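Local coordinates for hydrogenase expression/formation protein HypE (Desulfovibrio vulgaris subsp. vulgaris, PDB 2Z1U) that binds ATP and magnesium and probably takes part in the maturation of hydrogenases, at residues 150-154 and 206-210; 216-220 and 232-236; 221-227 and 266-271. All coordinates share one frame; numbering follows the deposited sequence.

Contact 1: residues 150-154 and 206-210; sequences EILVD and EKLVL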
loop_
_atom_site.group_PDB
_atom_site.type_symbol
_atom_site.label_atom_id
_atom_site.label_comp_id
_atom_site.label_asym_id
_atom_site.label_seq_id
_atom_site.Cartn_x
_atom_site.Cartn_y
_atom_site.Cartn_z
ATOM N N GLU A 150 6.413 -15.759 2.325
ATOM C CA GLU A 150 7.574 -16.596 2.058
ATOM C C GLU A 150 7.250 -17.589 0.924
ATOM O O GLU A 150 6.296 -18.365 1.024
ATOM C CB GLU A 150 7.980 -17.315 3.353
ATOM C CG GLU A 150 8.399 -16.314 4.448
ATOM C CD GLU A 150 8.381 -16.887 5.864
ATOM O OE1 GLU A 150 7.365 -17.515 6.253
ATOM O OE2 GLU A 150 9.386 -16.685 6.586
ATOM N N ILE A 151 8.028 -17.557 -0.155
ATOM C CA ILE A 151 7.796 -18.494 -1.257
ATOM C C ILE A 151 8.107 -19.922 -0.808
ATOM O O ILE A 151 9.122 -20.167 -0.138
ATOM C CB ILE A 151 8.506 -18.083 -2.571
ATOM C CG1 ILE A 151 7.833 -16.824 -3.142
ATOM C CG2 ILE A 151 8.430 -19.211 -3.612
ATOM C CD1 ILE A 151 8.650 -16.057 -4.135
ATOM N N LEU A 152 7.198 -20.838 -1.147
ATOM C CA LEU A 152 7.225 -22.210 -0.633
ATOM C C LEU A 152 7.895 -23.218 -1.561
ATOM O O LEU A 152 8.264 -24.302 -1.124
ATOM C CB LEU A 152 5.805 -22.691 -0.297
ATOM C CG LEU A 152 5.031 -21.921 0.780
ATOM C CD1 LEU A 152 3.558 -22.294 0.727
ATOM C CD2 LEU A 152 5.611 -22.165 2.173
ATOM N N VAL A 153 8.041 -22.867 -2.838
ATOM C CA VAL A 153 8.545 -23.819 -3.839
ATOM C C VAL A 153 9.389 -23.159 -4.915
ATOM O O VAL A 153 9.213 -21.976 -5.215
ATOM C CB VAL A 153 7.400 -24.592 -4.555
ATOM C CG1 VAL A 153 6.840 -25.685 -3.669
ATOM C CG2 VAL A 153 6.298 -23.647 -5.047
ATOM N N ASP A 154 10.297 -23.948 -5.496
ATOM C CA ASP A 154 11.057 -23.534 -6.669
ATOM C C ASP A 154 11.106 -24.690 -7.673
ATOM O O ASP A 154 11.558 -25.782 -7.326
ATOM C CB ASP A 154 12.471 -23.084 -6.277
ATOM C CG ASP A 154 13.122 -22.203 -7.337
ATOM O OD1 ASP A 154 13.434 -22.703 -8.433
ATOM O OD2 ASP A 154 13.334 -21.003 -7.070
ATOM N N GLU A 206 -1.248 -23.467 0.007
ATOM C CA GLU A 206 -0.160 -24.143 0.701
ATOM C C GLU A 206 -0.215 -25.670 0.469
ATOM O O GLU A 206 0.799 -26.285 0.101
ATOM C CB GLU A 206 -0.130 -23.769 2.200
ATOM C CG GLU A 206 0.951 -24.532 2.999
ATOM C CD GLU A 206 1.380 -23.836 4.276
ATOM O OE1 GLU A 206 1.357 -22.590 4.320
ATOM O OE2 GLU A 206 1.778 -24.536 5.235
ATOM N N LYS A 207 -1.396 -26.273 0.640
ATOM C CA LYS A 207 -1.538 -27.719 0.448
ATOM C C LYS A 207 -1.316 -28.121 -1.008
ATOM O O LYS A 207 -0.720 -29.161 -1.270
ATOM C CB LYS A 207 -2.884 -28.251 0.944
ATOM C CG LYS A 207 -2.897 -29.772 1.039
ATOM C CD LYS A 207 -4.211 -30.329 1.549
ATOM C CE LYS A 207 -4.037 -31.799 1.924
ATOM N NZ LYS A 207 -5.293 -32.369 2.463
ATOM N N LEU A 208 -1.777 -27.293 -1.951
ATOM C CA LEU A 208 -1.542 -27.551 -3.370
ATOM C C LEU A 208 -0.053 -27.615 -3.672
ATOM O O LEU A 208 0.426 -28.557 -4.296
ATOM C CB LEU A 208 -2.170 -26.456 -4.232
ATOM C CG LEU A 208 -3.675 -26.493 -4.499
ATOM C CD1 LEU A 208 -4.068 -25.265 -5.324
ATOM C CD2 LEU A 208 -4.109 -27.797 -5.204
ATOM N N VAL A 209 0.666 -26.595 -3.221
ATOM C CA VAL A 209 2.052 -26.394 -3.589
ATOM C C VAL A 209 2.989 -27.418 -2.912
ATOM O O VAL A 209 3.871 -28.009 -3.565
ATOM C CB VAL A 209 2.411 -24.890 -3.374
ATOM C CG1 VAL A 209 3.757 -24.669 -2.744
ATOM C CG2 VAL A 209 2.202 -24.098 -4.693
ATOM N N LEU A 210 2.733 -27.690 -1.634
ATOM C CA LEU A 210 3.560 -28.610 -0.844
ATOM C C LEU A 210 3.195 -30.089 -0.921
ATOM O O LEU A 210 4.073 -30.939 -0.765
ATOM C CB LEU A 210 3.594 -28.170 0.622
ATOM C CG LEU A 210 4.122 -26.763 0.881
ATOM C CD1 LEU A 210 3.938 -26.425 2.341
ATOM C CD2 LEU A 210 5.581 -26.652 0.470
#
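The E206 carboxylate, the one flat group among the touching side chains, meets L152 through its aliphatic stem, E206 CG lying 4.1 Å from L152 CD1. The two side chains cross at about a right angle, and the acid runs on past the leucine to OE1, which forms a salt bridge with R88 on strand 87-99. The rest is mainly apolar. At its centre V209 CG1 presses into the fork of V153, 3.4 Å from V153 CG1 and 3.6 Å from V153 CG2, while the second methyl of V209 reaches V153 CG2 at 4.1 Å. The first of these is tighter than ordinary van der Waals contact, and V209 stands away from a staggered rotamer (chi1 138°), which suggests a strained fit. The same V209 methyl also meets the base of the neighbouring side chain, L152 CB, at 3.8 Å. L152 CG lies beside its own backbone N, opposite the carbonyl carbon (chi1 -61°), an orientation that carries CD1 over to E206. L210 adds a single branch: its CD2 rests 4.0 Å from L152 CB and 3.9 Å from L152 O. On the helix, L210 N is bonded to E206 O within a stretch that widens into a pi-type turn at 208-210. Beyond the two segments, the backbone of L152 pairs with G86, and V209 also leans on I215. Helix 202-212 thus docks against the chain where it leaves strand 141-151, a join between the four-stranded sheet and the part of the chain carrying the larger mixed sheet, within the two-domain architecture of the AIR synthase-related (PurM-like) proteins.

Contact 2: residues 216-220 and 232-236; sequences HVLRD and EIAGQ. With MG (magnesium ion), chain C.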
loop_
_atom_site.group_PDB
_atom_site.type_symbol
_atom_site.label_atom_id
_atom_site.label_comp_id
_atom_site.label_asym_id
_atom_site.label_seq_id
_atom_site.Cartn_x
_atom_site.Cartn_y
_atom_site.Cartn_z
ATOM N N HIS A 216 1.912 -25.114 -12.004
ATOM C CA HIS A 216 2.434 -24.179 -13.000
ATOM C C HIS A 216 1.935 -22.750 -12.828
ATOM O O HIS A 216 2.741 -21.829 -12.830
ATOM C CB HIS A 216 2.173 -24.667 -14.428
ATOM C CG HIS A 216 2.965 -25.879 -14.806
ATOM N ND1 HIS A 216 2.747 -26.565 -15.981
ATOM C CD2 HIS A 216 3.972 -26.527 -14.172
ATOM C CE1 HIS A 216 3.584 -27.586 -16.053
ATOM N NE2 HIS A 216 4.338 -27.584 -14.970
ATOM N N VAL A 217 0.612 -22.574 -12.720
ATOM C CA VAL A 217 -0.010 -21.240 -12.605
ATOM C C VAL A 217 -1.117 -21.190 -11.555
ATOM O O VAL A 217 -1.947 -22.096 -11.461
ATOM C CB VAL A 217 -0.633 -20.722 -13.940
ATOM C CG1 VAL A 217 -0.816 -19.185 -13.890
ATOM C CG2 VAL A 217 0.212 -21.114 -15.140
ATOM N N LEU A 218 -1.113 -20.114 -10.774
ATOM C CA LEU A 218 -2.229 -19.765 -9.907
ATOM C C LEU A 218 -2.588 -18.320 -10.210
ATOM O O LEU A 218 -1.698 -17.479 -10.363
ATOM C CB LEU A 218 -1.846 -19.896 -8.415
ATOM C CG LEU A 218 -1.433 -21.259 -7.841
ATOM C CD1 LEU A 218 -0.793 -21.103 -6.439
ATOM C CD2 LEU A 218 -2.596 -22.257 -7.800
ATOM N N ARG A 219 -3.880 -18.032 -10.323
ATOM C CA ARG A 219 -4.329 -16.638 -10.448
ATOM C C ARG A 219 -5.759 -16.516 -9.931
ATOM O O ARG A 219 -6.559 -17.444 -10.081
ATOM C CB ARG A 219 -4.217 -16.119 -11.901
ATOM C CG ARG A 219 -4.516 -14.614 -12.028
ATOM C CD ARG A 219 -3.737 -13.972 -13.131
ATOM N NE ARG A 219 -2.287 -14.013 -12.912
ATOM C CZ ARG A 219 -1.396 -13.741 -13.867
ATOM N NH1 ARG A 219 -1.815 -13.385 -15.078
ATOM N NH2 ARG A 219 -0.091 -13.798 -13.619
ATOM N N ASP A 220 -6.088 -15.353 -9.375
ATOM C CA ASP A 220 -7.433 -15.107 -8.868
ATOM C C ASP A 220 -8.219 -14.284 -9.897
ATOM O O ASP A 220 -7.798 -13.191 -10.279
ATOM C CB ASP A 220 -7.366 -14.400 -7.503
ATOM C CG ASP A 220 -6.518 -13.177 -7.541
ATOM O OD1 ASP A 220 -5.560 -13.111 -8.346
ATOM O OD2 ASP A 220 -6.818 -12.245 -6.791
ATOM N N GLU A 232 -4.823 -13.492 -19.898
ATOM C CA GLU A 232 -3.531 -13.076 -19.344
ATOM C C GLU A 232 -2.568 -14.248 -19.354
ATOM O O GLU A 232 -1.454 -14.141 -19.859
ATOM C CB GLU A 232 -3.668 -12.558 -17.907
ATOM C CG GLU A 232 -4.485 -11.305 -17.779
ATOM C CD GLU A 232 -4.633 -10.894 -16.323
ATOM O OE1 GLU A 232 -5.032 -9.745 -16.069
ATOM O OE2 GLU A 232 -4.297 -11.696 -15.444
ATOM N N ILE A 233 -3.026 -15.379 -18.828
ATOM C CA ILE A 233 -2.192 -16.566 -18.721
ATOM C C ILE A 233 -1.844 -17.084 -20.124
ATOM O O ILE A 233 -0.674 -17.333 -20.422
ATOM C CB ILE A 233 -2.875 -17.652 -17.874
ATOM C CG1 ILE A 233 -2.990 -17.202 -16.403
ATOM C CG2 ILE A 233 -2.182 -18.998 -18.070
ATOM C CD1 ILE A 233 -4.127 -17.890 -15.618
ATOM N N ALA A 234 -2.843 -17.244 -20.987
ATOM C CA ALA A 234 -2.564 -17.645 -22.369
ATOM C C ALA A 234 -1.517 -16.736 -23.037
ATOM O O ALA A 234 -0.604 -17.229 -23.707
ATOM C CB ALA A 234 -3.853 -17.718 -23.188
ATOM N N GLY A 235 -1.642 -15.422 -22.841
ATOM C CA GLY A 235 -0.694 -14.450 -23.385
ATOM C C GLY A 235 0.712 -14.538 -22.803
ATOM O O GLY A 235 1.693 -14.543 -23.547
ATOM N N GLN A 236 0.811 -14.628 -21.479
ATOM C CA GLN A 236 2.102 -14.749 -20.789
ATOM C C GLN A 236 2.769 -16.076 -21.121
ATOM O O GLN A 236 3.986 -16.143 -21.222
ATOM C CB GLN A 236 1.932 -14.648 -19.268
ATOM C CG GLN A 236 1.561 -13.257 -18.763
ATOM C CD GLN A 236 1.642 -13.134 -17.261
ATOM O OE1 GLN A 236 2.555 -12.500 -16.739
ATOM N NE2 GLN A 236 0.676 -13.698 -16.561
HETATM MG MG MG C . -4.703 -11.446 -8.583
HETATM O O HOH W 1 -5.906 -11.260 -10.772
#
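R219 NH1 donates to E232 OE2 over 3.0 Å in a salt bridge bent to 136° at the hydrogen. The donor reaches the oxygen from above the carboxylate plane, and the guanidinium and carboxylate planes stand 71° apart. Each charge has a second partner across the dimer interface: R219 NE pairs with D41 of the second subunit, and E232 OE1 is bonded to H20 of that subunit. The guanidinium is further confined by I233 CG1 over one face and by the end of the Q236 side chain near its edge, with E232 CB in its plane 3.5 Å from R219 NH1. R219 CG lies anti to the backbone N, and bends at chi2 and chi3 then bring the group over the helix. Beside the arginine, V217 and I233 meet tip to tip, V217 CG1 3.9 Å from I233 CG1. At the strand's end D220 OD1 binds magnesium at 1.9 Å, and D220 O lies 2.7 Å from the O of a water that also binds the ion; D81 of the same chain and D41 of the second subunit are further ligands. The axes of strand 217-219 and helix segment 232-236 approach to 10.8 Å at 144°, nearer antiparallel than parallel. The strand borders the mixed sheet beside strand 275-278, where H216 and V217 form a classic beta bulge opposite I277, on which I233 also rests.

Contact 3: residues 221-227 and 266-271; sequences PTRGGLA and LYLANE. With ATP (adenosine-5'-triphosphate), chain D.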
loop_
_atom_site.group_PDB
_atom_site.type_symbol
_atom_site.label_atom_id
_atom_site.label_comp_id
_atom_site.label_asym_id
_atom_site.label_seq_id
_atom_site.Cartn_x
_atom_site.Cartn_y
_atom_site.Cartn_z
ATOM N N PRO A 221 -9.338 -14.839 -10.410
ATOM C CA PRO A 221 -10.120 -14.095 -11.425
ATOM C C PRO A 221 -10.947 -12.963 -10.824
ATOM O O PRO A 221 -12.164 -13.111 -10.606
ATOM C CB PRO A 221 -11.012 -15.173 -12.054
ATOM C CG PRO A 221 -11.191 -16.205 -10.934
ATOM C CD PRO A 221 -9.919 -16.159 -10.099
ATOM N N THR A 222 -10.268 -11.845 -10.562
ATOM C CA THR A 222 -10.881 -10.662 -9.988
ATOM C C THR A 222 -11.405 -9.784 -11.127
ATOM O O THR A 222 -12.305 -10.208 -11.827
ATOM C CB THR A 222 -9.922 -9.914 -8.997
ATOM O OG1 THR A 222 -8.678 -9.597 -9.640
ATOM C CG2 THR A 222 -9.638 -10.770 -7.796
ATOM N N ARG A 223 -10.865 -8.579 -11.326
ATOM C CA ARG A 223 -11.407 -7.693 -12.364
ATOM C C ARG A 223 -11.249 -8.325 -13.719
ATOM O O ARG A 223 -10.182 -8.835 -14.045
ATOM C CB ARG A 223 -10.741 -6.321 -12.360
ATOM C CG ARG A 223 -11.171 -5.464 -11.206
ATOM C CD ARG A 223 -9.917 -4.850 -10.582
ATOM N NE ARG A 223 -9.633 -3.611 -11.234
ATOM C CZ ARG A 223 -8.455 -2.993 -11.288
ATOM N NH1 ARG A 223 -7.351 -3.498 -10.755
ATOM N NH2 ARG A 223 -8.401 -1.854 -11.936
ATOM N N GLY A 224 -12.321 -8.286 -14.507
ATOM C CA GLY A 224 -12.348 -8.957 -15.797
ATOM C C GLY A 224 -12.773 -10.415 -15.728
ATOM O O GLY A 224 -13.090 -11.006 -16.753
ATOM N N GLY A 225 -12.755 -11.003 -14.527
ATOM C CA GLY A 225 -13.292 -12.351 -14.324
ATOM C C GLY A 225 -12.431 -13.465 -14.898
ATOM O O GLY A 225 -11.268 -13.245 -15.252
ATOM N N LEU A 226 -13.010 -14.662 -14.986
ATOM C CA LEU A 226 -12.321 -15.836 -15.507
ATOM C C LEU A 226 -11.762 -15.579 -16.906
ATOM O O LEU A 226 -10.607 -15.917 -17.200
ATOM C CB LEU A 226 -13.294 -17.024 -15.575
ATOM C CG LEU A 226 -12.764 -18.335 -16.179
ATOM C CD1 LEU A 226 -11.652 -18.938 -15.328
ATOM C CD2 LEU A 226 -13.885 -19.371 -16.415
ATOM N N ALA A 227 -12.587 -14.981 -17.762
ATOM C CA ALA A 227 -12.199 -14.798 -19.162
ATOM C C ALA A 227 -10.946 -13.930 -19.282
ATOM O O ALA A 227 -10.007 -14.307 -19.973
ATOM C CB ALA A 227 -13.347 -14.247 -19.974
ATOM N N LEU A 266 -18.817 -14.939 -16.759
ATOM C CA LEU A 266 -17.409 -15.239 -17.059
ATOM C C LEU A 266 -16.473 -14.028 -17.018
ATOM O O LEU A 266 -15.254 -14.186 -17.097
ATOM C CB LEU A 266 -17.286 -15.936 -18.414
ATOM C CG LEU A 266 -18.184 -17.146 -18.699
ATOM C CD1 LEU A 266 -18.017 -17.548 -20.166
ATOM C CD2 LEU A 266 -17.883 -18.305 -17.751
ATOM N N TYR A 267 -17.051 -12.830 -16.941
ATOM C CA TYR A 267 -16.288 -11.579 -16.921
ATOM C C TYR A 267 -16.484 -10.794 -15.630
ATOM O O TYR A 267 -15.926 -9.701 -15.481
ATOM C CB TYR A 267 -16.658 -10.687 -18.112
ATOM C CG TYR A 267 -16.172 -11.202 -19.445
ATOM C CD1 TYR A 267 -16.873 -12.189 -20.127
ATOM C CD2 TYR A 267 -14.985 -10.739 -19.993
ATOM C CE1 TYR A 267 -16.419 -12.687 -21.375
ATOM C CE2 TYR A 267 -14.527 -11.213 -21.237
ATOM C CZ TYR A 267 -15.238 -12.192 -21.913
ATOM O OH TYR A 267 -14.768 -12.656 -23.135
ATOM N N LEU A 268 -17.278 -11.340 -14.710
ATOM C CA LEU A 268 -17.542 -10.675 -13.428
ATOM C C LEU A 268 -16.496 -11.053 -12.399
ATOM O O LEU A 268 -16.075 -12.212 -12.334
ATOM C CB LEU A 268 -18.930 -11.034 -12.895
ATOM C CG LEU A 268 -20.141 -10.343 -13.520
ATOM C CD1 LEU A 268 -21.412 -10.877 -12.881
ATOM C CD2 LEU A 268 -20.045 -8.806 -13.391
ATOM N N ALA A 269 -16.087 -10.062 -11.608
ATOM C CA ALA A 269 -15.044 -10.215 -10.630
ATOM C C ALA A 269 -15.459 -11.240 -9.578
ATOM O O ALA A 269 -16.618 -11.282 -9.149
ATOM C CB ALA A 269 -14.738 -8.865 -9.955
ATOM N N ASN A 270 -14.507 -12.088 -9.203
ATOM C CA ASN A 270 -14.659 -13.007 -8.071
ATOM C C ASN A 270 -13.685 -12.565 -7.003
ATOM O O ASN A 270 -12.689 -11.918 -7.327
ATOM C CB ASN A 270 -14.341 -14.439 -8.494
ATOM C CG ASN A 270 -15.142 -14.865 -9.690
ATOM O OD1 ASN A 270 -16.298 -15.282 -9.564
ATOM N ND2 ASN A 270 -14.538 -14.757 -10.870
ATOM N N GLU A 271 -13.973 -12.902 -5.743
ATOM C CA GLU A 271 -13.110 -12.483 -4.624
ATOM C C GLU A 271 -12.765 -13.620 -3.646
ATOM O O GLU A 271 -12.182 -13.393 -2.583
ATOM C CB GLU A 271 -13.697 -11.260 -3.893
ATOM C CG GLU A 271 -13.718 -9.958 -4.731
ATOM C CD GLU A 271 -12.329 -9.376 -5.026
ATOM O OE1 GLU A 271 -12.223 -8.455 -5.858
ATOM O OE2 GLU A 271 -11.334 -9.834 -4.459
HETATM P PG ATP D . -7.019 -6.902 -9.394
HETATM O O1G ATP D . -6.385 -5.560 -8.984
HETATM O O2G ATP D . -7.972 -6.742 -10.538
HETATM O O3G ATP D . -7.584 -7.711 -8.235
HETATM P PB ATP D . -4.423 -8.208 -9.580
HETATM O O1B ATP D . -4.141 -7.293 -8.371
HETATM O O2B ATP D . -4.137 -9.672 -9.437
HETATM O O3B ATP D . -5.917 -7.876 -10.056
HETATM P PA ATP D . -3.520 -6.204 -11.391
HETATM O O1A ATP D . -4.475 -6.224 -12.581
HETATM O O2A ATP D . -3.875 -5.147 -10.382
HETATM O O3A ATP D . -3.451 -7.715 -10.765
HETATM O "O5'" ATP D . -2.019 -6.093 -11.844
HETATM C "C5'" ATP D . -1.520 -6.756 -13.014
HETATM C "C4'" ATP D . -0.019 -6.557 -13.025
HETATM O "O4'" ATP D . 0.211 -5.155 -13.270
HETATM C "C3'" ATP D . 0.629 -6.881 -11.690
HETATM O "O3'" ATP D . 1.905 -7.499 -11.949
HETATM C "C2'" ATP D . 0.857 -5.520 -11.023
HETATM O "O2'" ATP D . 2.037 -5.557 -10.218
HETATM C "C1'" ATP D . 1.020 -4.573 -12.228
HETATM N N9 ATP D . 0.514 -3.197 -11.975
HETATM C C8 ATP D . -0.763 -2.791 -11.933
HETATM N N7 ATP D . -0.830 -1.460 -11.697
HETATM C C5 ATP D . 0.441 -1.041 -11.550
HETATM C C6 ATP D . 1.104 0.255 -11.269
HETATM N N6 ATP D . 0.351 1.357 -11.064
HETATM N N1 ATP D . 2.432 0.271 -11.216
HETATM C C2 ATP D . 3.211 -0.812 -11.399
HETATM N N3 ATP D . 2.661 -2.020 -11.672
HETATM C C4 ATP D . 1.314 -2.166 -11.754
HETATM O O HOH W 2 -14.913 -7.546 -13.522
HETATM O O HOH W 3 -15.780 -14.536 -13.777
#
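A type II turn from T222 to G225, closed by G225 N to T222 O, leads into helix 225-237 and lies against loop 266-271 as part of the ATP site of this PurM-like fold. Conventional hydrogen bonds fix both ends of the pairing. P221 O takes two from N270, one from N at 2.9 Å and one from ND2, also at 2.9 Å; both donors lie in the carbonyl plane. With OD1 bonded to G175, the N270 amide is held at both ends. A227 N gives a nearly straight bond (171°) to L266 O. Between them run CH...O contacts, the shortest from A269 CA to T222 O at 3.0 Å. Water links the segments too, one molecule joining L226 N, N270 ND2 and L268 O. G225 has positive phi (73°) and passes within 4.0 Å of Y267, CA to CA; a side chain here would run into the backbone of 266-268, so this approach depends on having none. Phosphate contacts come from T222 and R223. T222 OG1 sits between its backbone N and carbonyl carbon (chi1 55°) and donates to ATP O3G at 2.6 Å, and R223 NH1 reaches ATP O1G at 2.9 Å from the edge of the guanidinium. R223 NH2 is meanwhile bonded to T130 O and G13 O of the second subunit, so the arginine ties the nucleotide to the neighbouring chain. Apolar contact is confined mainly to the helix start, where L226 and L266 touch by their CD2 methyls. Y267, whose OH bonds to S332, receives a CH-pi contact: A227 CB lies over one face, 3.5 Å from the Y267 ring centroid.

Contact 1 closes before contact 2 opens: helix 202-212 is followed directly by strand 217-219, and the two contacts, centres about 17 Å apart, touch where L208 packs on L218. Contacts 2 and 3 instead interlock along the chain, in the order 216-220, 221-227, 232-236, 266-271; they share helix 225-237, their centres lie about 13 Å apart, and D220 passes straight into P221. Together they place magnesium-binding and phosphate-binding residues around one ATP site completed by the second subunit. Contact 1, about 24 Å from contact 3 between centres, lies away from that site but also touches the second subunit.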